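Long-range contact in putative TetR-family transcriptional regulator (Syntrophomonas wolfei subsp. wolfei, PDB 3LWJ), which probably binds DNA as a transcriptional regulator of the TetR family: residues 10-24 with 41-53. Numbering follows the deposited sequence.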
ATOM      1  N   ASN A  10      29.027 -17.259  13.379  1.00 44.93           N
ATOM      2  CA  ASN A  10      28.072 -17.341  12.276  1.00 46.01           C
ATOM      3  C   ASN A  10      27.142 -16.124  12.290  1.00 45.08           C
ATOM      4  O   ASN A  10      26.772 -15.623  11.226  1.00 45.42           O
ATOM      5  CB  ASN A  10      27.201 -18.607  12.372  1.00 47.04           C
ATOM      6  CG  ASN A  10      27.957 -19.880  12.035  1.00 47.39           C
ATOM      7  OD1 ASN A  10      28.690 -20.417  12.863  1.00 50.63           O
ATOM      8  ND2 ASN A  10      27.751 -20.387  10.824  1.00 46.64           N
ATOM      9  N   LYS A  11      26.770 -15.677  13.498  1.00 43.92           N
ATOM     10  CA  LYS A  11      25.916 -14.496  13.705  1.00 43.45           C
ATOM     11  C   LYS A  11      26.547 -13.211  13.168  1.00 42.51           C
ATOM     12  O   LYS A  11      25.909 -12.484  12.412  1.00 41.26           O
ATOM     13  CB  LYS A  11      25.597 -14.313  15.197  1.00 43.27           C
ATOM     14  N   GLU A  12      27.790 -12.941  13.572  1.00 42.70           N
ATOM     15  CA  GLU A  12      28.545 -11.754  13.118  1.00 42.63           C
ATOM     16  C   GLU A  12      28.621 -11.644  11.604  1.00 41.43           C
ATOM     17  O   GLU A  12      28.288 -10.609  11.031  1.00 41.63           O
ATOM     18  CB  GLU A  12      29.981 -11.790  13.648  1.00 42.80           C
ATOM     19  CG  GLU A  12      30.179 -11.052  14.955  1.00 46.93           C
ATOM     20  CD  GLU A  12      31.169 -11.738  15.881  1.00 50.39           C
ATOM     21  OE1 GLU A  12      31.829 -12.714  15.462  1.00 52.85           O
ATOM     22  OE2 GLU A  12      31.278 -11.307  17.047  1.00 54.20           O
ATOM     23  N   ARG A  13      29.091 -12.719  10.976  1.00 39.81           N
ATOM     24  CA  ARG A  13      29.218 -12.782   9.524  1.00 38.92           C
ATOM     25  C   ARG A  13      27.909 -12.658   8.769  1.00 35.86           C
ATOM     26  O   ARG A  13      27.855 -11.919   7.787  1.00 35.73           O
ATOM     27  CB  ARG A  13      29.817 -14.096   9.111  1.00 38.09           C
ATOM     28  CG  ARG A  13      31.252 -14.193   9.361  1.00 44.15           C
ATOM     29  CD  ARG A  13      31.648 -15.537   8.890  1.00 48.68           C
ATOM     30  NE  ARG A  13      33.063 -15.775   9.008  1.00 49.44           N
ATOM     31  CZ  ARG A  13      33.641 -16.898   8.617  1.00 50.88           C
ATOM     32  NH1 ARG A  13      32.936 -17.889   8.080  1.00 53.53           N
ATOM     33  NH2 ARG A  13      34.933 -17.024   8.766  1.00 52.67           N
ATOM     34  N   ARG A  14      26.896 -13.435   9.179  1.00 33.45           N
ATOM     35  CA  ARG A  14      25.543 -13.311   8.619  0.70 33.69           C
ATOM     36  C   ARG A  14      25.119 -11.845   8.690  1.00 33.16           C
ATOM     37  O   ARG A  14      24.664 -11.266   7.702  1.00 31.83           O
ATOM     38  CB  ARG A  14      24.540 -14.199   9.381  0.70 32.82           C
ATOM     39  CG  ARG A  14      23.126 -14.285   8.767  0.70 34.12           C
ATOM     40  CD  ARG A  14      22.144 -14.933   9.744  0.70 33.63           C
ATOM     41  NE  ARG A  14      20.733 -14.792   9.373  0.70 31.09           N
ATOM     42  CZ  ARG A  14      19.883 -13.860   9.827  0.70 28.69           C
ATOM     43  NH1 ARG A  14      20.232 -12.920  10.689  0.70 17.84           N
ATOM     44  NH2 ARG A  14      18.631 -13.878   9.410  0.70 29.15           N
ATOM     45  N   GLN A  15      25.300 -11.249   9.864  1.00 33.35           N
ATOM     46  CA  GLN A  15      24.983  -9.836  10.071  1.00 34.56           C
ATOM     47  C   GLN A  15      25.801  -8.877   9.203  1.00 34.66           C
ATOM     48  O   GLN A  15      25.277  -7.860   8.728  1.00 35.78           O
ATOM     49  CB  GLN A  15      25.185  -9.425  11.541  1.00 35.76           C
ATOM     50  CG  GLN A  15      24.581  -8.044  11.859  1.00 36.35           C
ATOM     51  CD  GLN A  15      23.116  -8.009  11.542  1.00 42.68           C
ATOM     52  OE1 GLN A  15      22.377  -8.888  11.974  1.00 48.79           O
ATOM     53  NE2 GLN A  15      22.685  -7.026  10.744  1.00 41.75           N
ATOM     54  N   LYS A  16      27.090  -9.145   9.039  1.00 32.76           N
ATOM     55  CA  LYS A  16      27.883  -8.249   8.219  1.00 31.34           C
ATOM     56  C   LYS A  16      27.331  -8.252   6.798  1.00 29.16           C
ATOM     57  O   LYS A  16      27.234  -7.196   6.183  1.00 29.90           O
ATOM     58  CB  LYS A  16      29.368  -8.626   8.201  1.00 33.57           C
ATOM     59  CG  LYS A  16      30.235  -7.452   7.731  1.00 36.56           C
ATOM     60  CD  LYS A  16      31.681  -7.824   7.473  1.00 41.93           C
ATOM     61  CE  LYS A  16      32.471  -6.585   7.043  1.00 41.76           C
ATOM     62  NZ  LYS A  16      33.731  -6.931   6.332  1.00 44.55           N
ATOM     63  N   ILE A  17      26.986  -9.431   6.275  1.00 28.04           N
ATOM     64  CA  ILE A  17      26.519  -9.536   4.872  1.00 29.23           C
ATOM     65  C   ILE A  17      25.180  -8.773   4.708  1.00 28.54           C
ATOM     66  O   ILE A  17      24.995  -8.046   3.733  1.00 27.53           O
ATOM     67  CB  ILE A  17      26.413 -11.007   4.366  1.00 28.11           C
ATOM     68  CG1 ILE A  17      27.765 -11.731   4.427  1.00 27.35           C
ATOM     69  CG2 ILE A  17      25.932 -11.054   2.928  1.00 28.35           C
ATOM     70  CD1 ILE A  17      27.640 -13.267   4.408  1.00 24.21           C
ATOM     71  N   LEU A  18      24.287  -8.919   5.690  1.00 29.69           N
ATOM     72  CA  LEU A  18      22.992  -8.221   5.698  1.00 31.76           C
ATOM     73  C   LEU A  18      23.125  -6.694   5.783  1.00 32.52           C
ATOM     74  O   LEU A  18      22.442  -5.983   5.057  1.00 32.78           O
ATOM     75  CB  LEU A  18      22.094  -8.752   6.827  1.00 31.53           C
ATOM     76  CG  LEU A  18      21.731 -10.244   6.768  1.00 31.40           C
ATOM     77  CD1 LEU A  18      20.908 -10.648   7.989  1.00 29.24           C
ATOM     78  CD2 LEU A  18      21.003 -10.620   5.464  1.00 30.65           C
ATOM     79  N   THR A  19      24.004  -6.178   6.641  1.00 34.86           N
ATOM     80  CA  THR A  19      24.169  -4.717   6.758  1.00 34.98           C
ATOM     81  C   THR A  19      24.712  -4.139   5.454  1.00 34.30           C
ATOM     82  O   THR A  19      24.159  -3.154   4.925  1.00 32.36           O
ATOM     83  CB  THR A  19      25.105  -4.302   7.928  1.00 37.21           C
ATOM     84  OG1 THR A  19      24.829  -5.113   9.073  1.00 39.22           O
ATOM     85  CG2 THR A  19      24.882  -2.830   8.294  1.00 33.77           C
ATOM     86  N   CYS A  20      25.767  -4.768   4.928  1.00 31.90           N
ATOM     87  CA  CYS A  20      26.366  -4.351   3.642  1.00 33.21           C
ATOM     88  C   CYS A  20      25.377  -4.399   2.470  1.00 30.25           C
ATOM     89  O   CYS A  20      25.398  -3.532   1.595  1.00 26.30           O
ATOM     90  CB  CYS A  20      27.586  -5.219   3.284  1.00 34.16           C
ATOM     91  SG  CYS A  20      28.987  -5.056   4.411  1.00 43.07           S
ATOM     92  N   SER A  21      24.544  -5.435   2.453  1.00 29.11           N
ATOM     93  CA  SER A  21      23.543  -5.616   1.406  1.00 29.55           C
ATOM     94  C   SER A  21      22.509  -4.487   1.472  1.00 29.19           C
ATOM     95  O   SER A  21      22.156  -3.874   0.459  1.00 27.04           O
ATOM     96  CB  SER A  21      22.839  -6.987   1.554  1.00 29.08           C
ATOM     97  OG  SER A  21      23.724  -8.065   1.340  1.00 29.63           O
ATOM     98  N   LEU A  22      22.040  -4.214   2.684  1.00 30.01           N
ATOM     99  CA  LEU A  22      21.130  -3.107   2.922  1.00 30.03           C
ATOM    100  C   LEU A  22      21.767  -1.818   2.401  1.00 28.55           C
ATOM    101  O   LEU A  22      21.153  -1.101   1.607  1.00 29.62           O
ATOM    102  CB  LEU A  22      20.788  -3.018   4.418  1.00 27.93           C
ATOM    103  CG  LEU A  22      19.425  -2.575   4.919  1.00 35.23           C
ATOM    104  CD1 LEU A  22      18.282  -2.999   4.001  1.00 29.82           C
ATOM    105  CD2 LEU A  22      19.238  -3.142   6.357  1.00 33.35           C
ATOM    106  N   ASP A  23      23.005  -1.533   2.796  1.00 29.74           N
ATOM    107  CA  ASP A  23      23.657  -0.273   2.372  1.00 28.83           C
ATOM    108  C   ASP A  23      23.745  -0.139   0.856  1.00 26.31           C
ATOM    109  O   ASP A  23      23.502   0.938   0.310  1.00 23.17           O
ATOM    110  CB  ASP A  23      25.075  -0.122   2.963  1.00 33.99           C
ATOM    111  CG  ASP A  23      25.080  -0.022   4.502  1.00 33.86           C
ATOM    112  OD1 ASP A  23      24.014   0.158   5.117  1.00 34.62           O
ATOM    113  OD2 ASP A  23      26.164  -0.158   5.097  1.00 49.13           O
ATOM    114  N   LEU A  24      24.136  -1.225   0.182  1.00 25.78           N
ATOM    115  CA  LEU A  24      24.250  -1.235  -1.284  1.00 25.24           C
ATOM    116  C   LEU A  24      22.867  -1.089  -1.976  1.00 26.16           C
ATOM    117  O   LEU A  24      22.735  -0.420  -3.024  1.00 24.11           O
ATOM    118  CB  LEU A  24      24.968  -2.511  -1.772  1.00 26.43           C
ATOM    119  CG  LEU A  24      26.499  -2.597  -1.689  1.00 25.92           C
ATOM    120  CD1 LEU A  24      26.931  -4.043  -1.892  1.00 26.19           C
ATOM    121  CD2 LEU A  24      27.178  -1.705  -2.729  1.00 27.50           C
ATOM    122  N   LEU A  41      32.084  -5.950  -0.903  1.00 38.78           N
ATOM    123  CA  LEU A  41      31.955  -5.018   0.232  1.00 39.79           C
ATOM    124  C   LEU A  41      31.883  -5.736   1.600  1.00 41.04           C
ATOM    125  O   LEU A  41      32.275  -5.176   2.624  1.00 40.32           O
ATOM    126  CB  LEU A  41      30.714  -4.143   0.050  1.00 40.58           C
ATOM    127  CG  LEU A  41      30.576  -2.899   0.935  1.00 38.65           C
ATOM    128  CD1 LEU A  41      31.560  -1.805   0.478  1.00 35.16           C
ATOM    129  CD2 LEU A  41      29.122  -2.418   0.899  1.00 28.07           C
ATOM    130  N   SER A  42      31.361  -6.963   1.609  1.00 42.43           N
ATOM    131  CA  SER A  42      31.293  -7.773   2.831  1.00 42.75           C
ATOM    132  C   SER A  42      32.660  -8.375   3.212  1.00 43.16           C
ATOM    133  O   SER A  42      32.951  -8.545   4.397  1.00 43.02           O
ATOM    134  CB  SER A  42      30.279  -8.895   2.656  1.00 41.88           C
ATOM    135  OG  SER A  42      29.706  -9.247   3.895  1.00 50.50           O
ATOM    136  N   GLU A  43      33.469  -8.705   2.198  1.00 43.55           N
ATOM    137  CA  GLU A  43      34.802  -9.328   2.354  1.00 44.24           C
ATOM    138  C   GLU A  43      34.825 -10.721   2.977  1.00 44.86           C
ATOM    139  O   GLU A  43      35.887 -11.185   3.357  1.00 44.12           O
ATOM    140  CB  GLU A  43      35.755  -8.425   3.148  1.00 44.23           C
ATOM    141  CG  GLU A  43      36.304  -7.241   2.369  1.00 45.42           C
ATOM    142  CD  GLU A  43      36.708  -6.105   3.287  1.00 48.04           C
ATOM    143  OE1 GLU A  43      35.903  -5.758   4.174  1.00 51.81           O
ATOM    144  OE2 GLU A  43      37.822  -5.562   3.135  1.00 49.45           O
ATOM    145  N   VAL A  44      33.680 -11.396   3.078  1.00 47.16           N
ATOM    146  CA  VAL A  44      33.649 -12.740   3.681  1.00 48.85           C
ATOM    147  C   VAL A  44      34.167 -13.861   2.747  1.00 49.24           C
ATOM    148  O   VAL A  44      34.390 -14.987   3.201  1.00 47.94           O
ATOM    149  CB  VAL A  44      32.238 -13.113   4.215  1.00 49.51           C
ATOM    150  CG1 VAL A  44      31.795 -12.123   5.315  1.00 49.81           C
ATOM    151  CG2 VAL A  44      31.220 -13.182   3.069  1.00 51.34           C
ATOM    152  N   GLY A  45      34.371 -13.546   1.464  1.00 50.95           N
ATOM    153  CA  GLY A  45      34.812 -14.537   0.461  1.00 51.54           C
ATOM    154  C   GLY A  45      33.614 -15.142  -0.263  1.00 52.54           C
ATOM    155  O   GLY A  45      32.513 -15.245   0.304  1.00 52.93           O
ATOM    156  N   THR A  46      33.808 -15.533  -1.521  1.00 52.48           N
ATOM    157  CA  THR A  46      32.695 -16.048  -2.336  1.00 52.55           C
ATOM    158  C   THR A  46      32.133 -17.358  -1.745  1.00 51.96           C
ATOM    159  O   THR A  46      30.908 -17.498  -1.594  1.00 50.11           O
ATOM    160  CB  THR A  46      33.106 -16.259  -3.830  1.00 52.54           C
ATOM    161  OG1 THR A  46      34.211 -17.173  -3.908  1.00 56.13           O
ATOM    162  CG2 THR A  46      33.491 -14.926  -4.491  1.00 49.94           C
ATOM    163  N   GLY A  47      33.044 -18.279  -1.394  1.00 51.20           N
ATOM    164  CA  GLY A  47      32.708 -19.578  -0.785  1.00 51.33           C
ATOM    165  C   GLY A  47      31.944 -19.535   0.541  1.00 51.60           C
ATOM    166  O   GLY A  47      30.992 -20.298   0.723  1.00 51.69           O
ATOM    167  N   THR A  48      32.361 -18.666   1.470  1.00 50.94           N
ATOM    168  CA  THR A  48      31.661 -18.491   2.767  1.00 50.03           C
ATOM    169  C   THR A  48      30.289 -17.828   2.602  1.00 48.85           C
ATOM    170  O   THR A  48      29.314 -18.212   3.259  1.00 46.04           O
ATOM    171  CB  THR A  48      32.454 -17.608   3.752  1.00 49.54           C
ATOM    172  OG1 THR A  48      33.820 -18.036   3.791  1.00 51.50           O
ATOM    173  CG2 THR A  48      31.843 -17.686   5.148  1.00 47.64           C
ATOM    174  N   PHE A  49      30.234 -16.807   1.750  1.00 48.21           N
ATOM    175  CA  PHE A  49      28.962 -16.171   1.404  1.00 47.13           C
ATOM    176  C   PHE A  49      27.879 -17.223   1.094  1.00 46.27           C
ATOM    177  O   PHE A  49      26.744 -17.121   1.583  1.00 46.71           O
ATOM    178  CB  PHE A  49      29.137 -15.234   0.202  1.00 46.79           C
ATOM    179  CG  PHE A  49      27.857 -14.592  -0.246  1.00 45.04           C
ATOM    180  CD1 PHE A  49      27.431 -13.405   0.330  1.00 39.38           C
ATOM    181  CD2 PHE A  49      27.071 -15.190  -1.231  1.00 45.78           C
ATOM    182  CE1 PHE A  49      26.244 -12.814  -0.071  1.00 43.71           C
ATOM    183  CE2 PHE A  49      25.870 -14.603  -1.644  1.00 50.13           C
ATOM    184  CZ  PHE A  49      25.455 -13.412  -1.061  1.00 46.66           C
ATOM    185  N   TYR A  50      28.243 -18.227   0.291  1.00 44.68           N
ATOM    186  CA  TYR A  50      27.305 -19.274  -0.134  1.00 43.84           C
ATOM    187  C   TYR A  50      26.916 -20.300   0.952  1.00 42.23           C
ATOM    188  O   TYR A  50      25.959 -21.069   0.765  1.00 40.80           O
ATOM    189  CB  TYR A  50      27.838 -19.998  -1.369  1.00 44.61           C
ATOM    190  CG  TYR A  50      27.707 -19.206  -2.650  1.00 47.74           C
ATOM    191  CD1 TYR A  50      26.454 -18.934  -3.197  1.00 42.52           C
ATOM    192  CD2 TYR A  50      28.837 -18.760  -3.334  1.00 51.39           C
ATOM    193  CE1 TYR A  50      26.333 -18.219  -4.376  1.00 46.70           C
ATOM    194  CE2 TYR A  50      28.724 -18.050  -4.517  1.00 49.75           C
ATOM    195  CZ  TYR A  50      27.474 -17.784  -5.030  1.00 47.04           C
ATOM    196  OH  TYR A  50      27.366 -17.081  -6.202  1.00 48.50           O
ATOM    197  N   ASN A  51      27.643 -20.311   2.072  1.00 40.54           N
ATOM    198  CA  ASN A  51      27.215 -21.066   3.250  1.00 39.16           C
ATOM    199  C   ASN A  51      25.951 -20.460   3.835  1.00 38.48           C
ATOM    200  O   ASN A  51      25.195 -21.164   4.493  1.00 38.58           O
ATOM    201  CB  ASN A  51      28.317 -21.124   4.330  1.00 39.28           C
ATOM    202  CG  ASN A  51      29.490 -22.022   3.939  1.00 41.57           C
ATOM    203  OD1 ASN A  51      29.352 -22.936   3.123  1.00 33.91           O
ATOM    204  ND2 ASN A  51      30.649 -21.773   4.545  1.00 45.40           N
ATOM    205  N   TYR A  52      25.729 -19.163   3.579  1.00 37.92           N
ATOM    206  CA  TYR A  52      24.560 -18.412   4.090  1.00 38.84           C
ATOM    207  C   TYR A  52      23.468 -18.112   3.029  1.00 38.04           C
ATOM    208  O   TYR A  52      22.266 -18.253   3.311  1.00 35.18           O
ATOM    209  CB  TYR A  52      25.014 -17.073   4.723  1.00 38.56           C
ATOM    210  CG  TYR A  52      26.072 -17.206   5.803  1.00 40.68           C
ATOM    211  CD1 TYR A  52      25.722 -17.406   7.145  1.00 41.28           C
ATOM    212  CD2 TYR A  52      27.426 -17.129   5.479  1.00 43.88           C
ATOM    213  CE1 TYR A  52      26.700 -17.534   8.127  1.00 44.51           C
ATOM    214  CE2 TYR A  52      28.406 -17.260   6.444  1.00 47.02           C
ATOM    215  CZ  TYR A  52      28.043 -17.462   7.762  1.00 46.32           C
ATOM    216  OH  TYR A  52      29.034 -17.575   8.699  1.00 45.39           O
ATOM    217  N   PHE A  53      23.892 -17.678   1.833  1.00 37.81           N
ATOM    218  CA  PHE A  53      22.965 -17.174   0.802  1.00 36.68           C
ATOM    219  C   PHE A  53      23.329 -17.645  -0.608  1.00 36.91           C
ATOM    220  O   PHE A  53      24.513 -17.731  -0.974  1.00 35.24           O
ATOM    221  CB  PHE A  53      22.914 -15.634   0.809  1.00 36.53           C
ATOM    222  CG  PHE A  53      22.733 -15.033   2.184  1.00 31.58           C
ATOM    223  CD1 PHE A  53      21.535 -15.190   2.869  1.00 27.17           C
ATOM    224  CD2 PHE A  53      23.759 -14.308   2.786  1.00 29.55           C
ATOM    225  CE1 PHE A  53      21.371 -14.626   4.132  1.00 26.40           C
ATOM    226  CE2 PHE A  53      23.607 -13.754   4.053  1.00 31.64           C
ATOM    227  CZ  PHE A  53      22.406 -13.906   4.728  1.00 25.26           C
TER
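Ile17 packs both of its branches into segment 41-53. With CG2 anti to the backbone N and CG1 beside it (chi1 -60°), the branches part. CG2 meets the edge of the Phe49 ring, 3.5 Å from Phe49 CE1, and touches Phe53 CE2, whereas CD1 reaches into the corner formed by Val44 CG2 and Tyr52 CD2. Leu18 extends this tight side, its CD2 3.6 Å from Phe53 CZ. Ser42 OG, enclosed 3.2 Å from Ile17 CG1, has no polar partner. The example illustrates how a helix-turn-helix is backed by the helix preceding it: in this TetR-type domain segment 10-24 crosses helix 46-52, probably the recognition helix as in relatives, at 97°, and Tyr52 fits as a knob among Asn10, Arg13, Arg14 and Ile17. Arg14 CG touches Phe53 CZ, its guanidinium salt-bridging Asp66 of helix 56-79. The solvent side is looser. The extended Lys16 hydrogen-bonds Ser42 O through NZ (2.6 Å), from above the carbonyl plane, and salt-bridges Glu43 OE1 with a weak hydrogen bond (3.3 Å). Arg13 CD lies 3.3 Å from Tyr52 OH, the guanidinium turned 75° from the ring. Leu41 makes an apolar rim, CD2 against Leu24 CG and Cys20 CB.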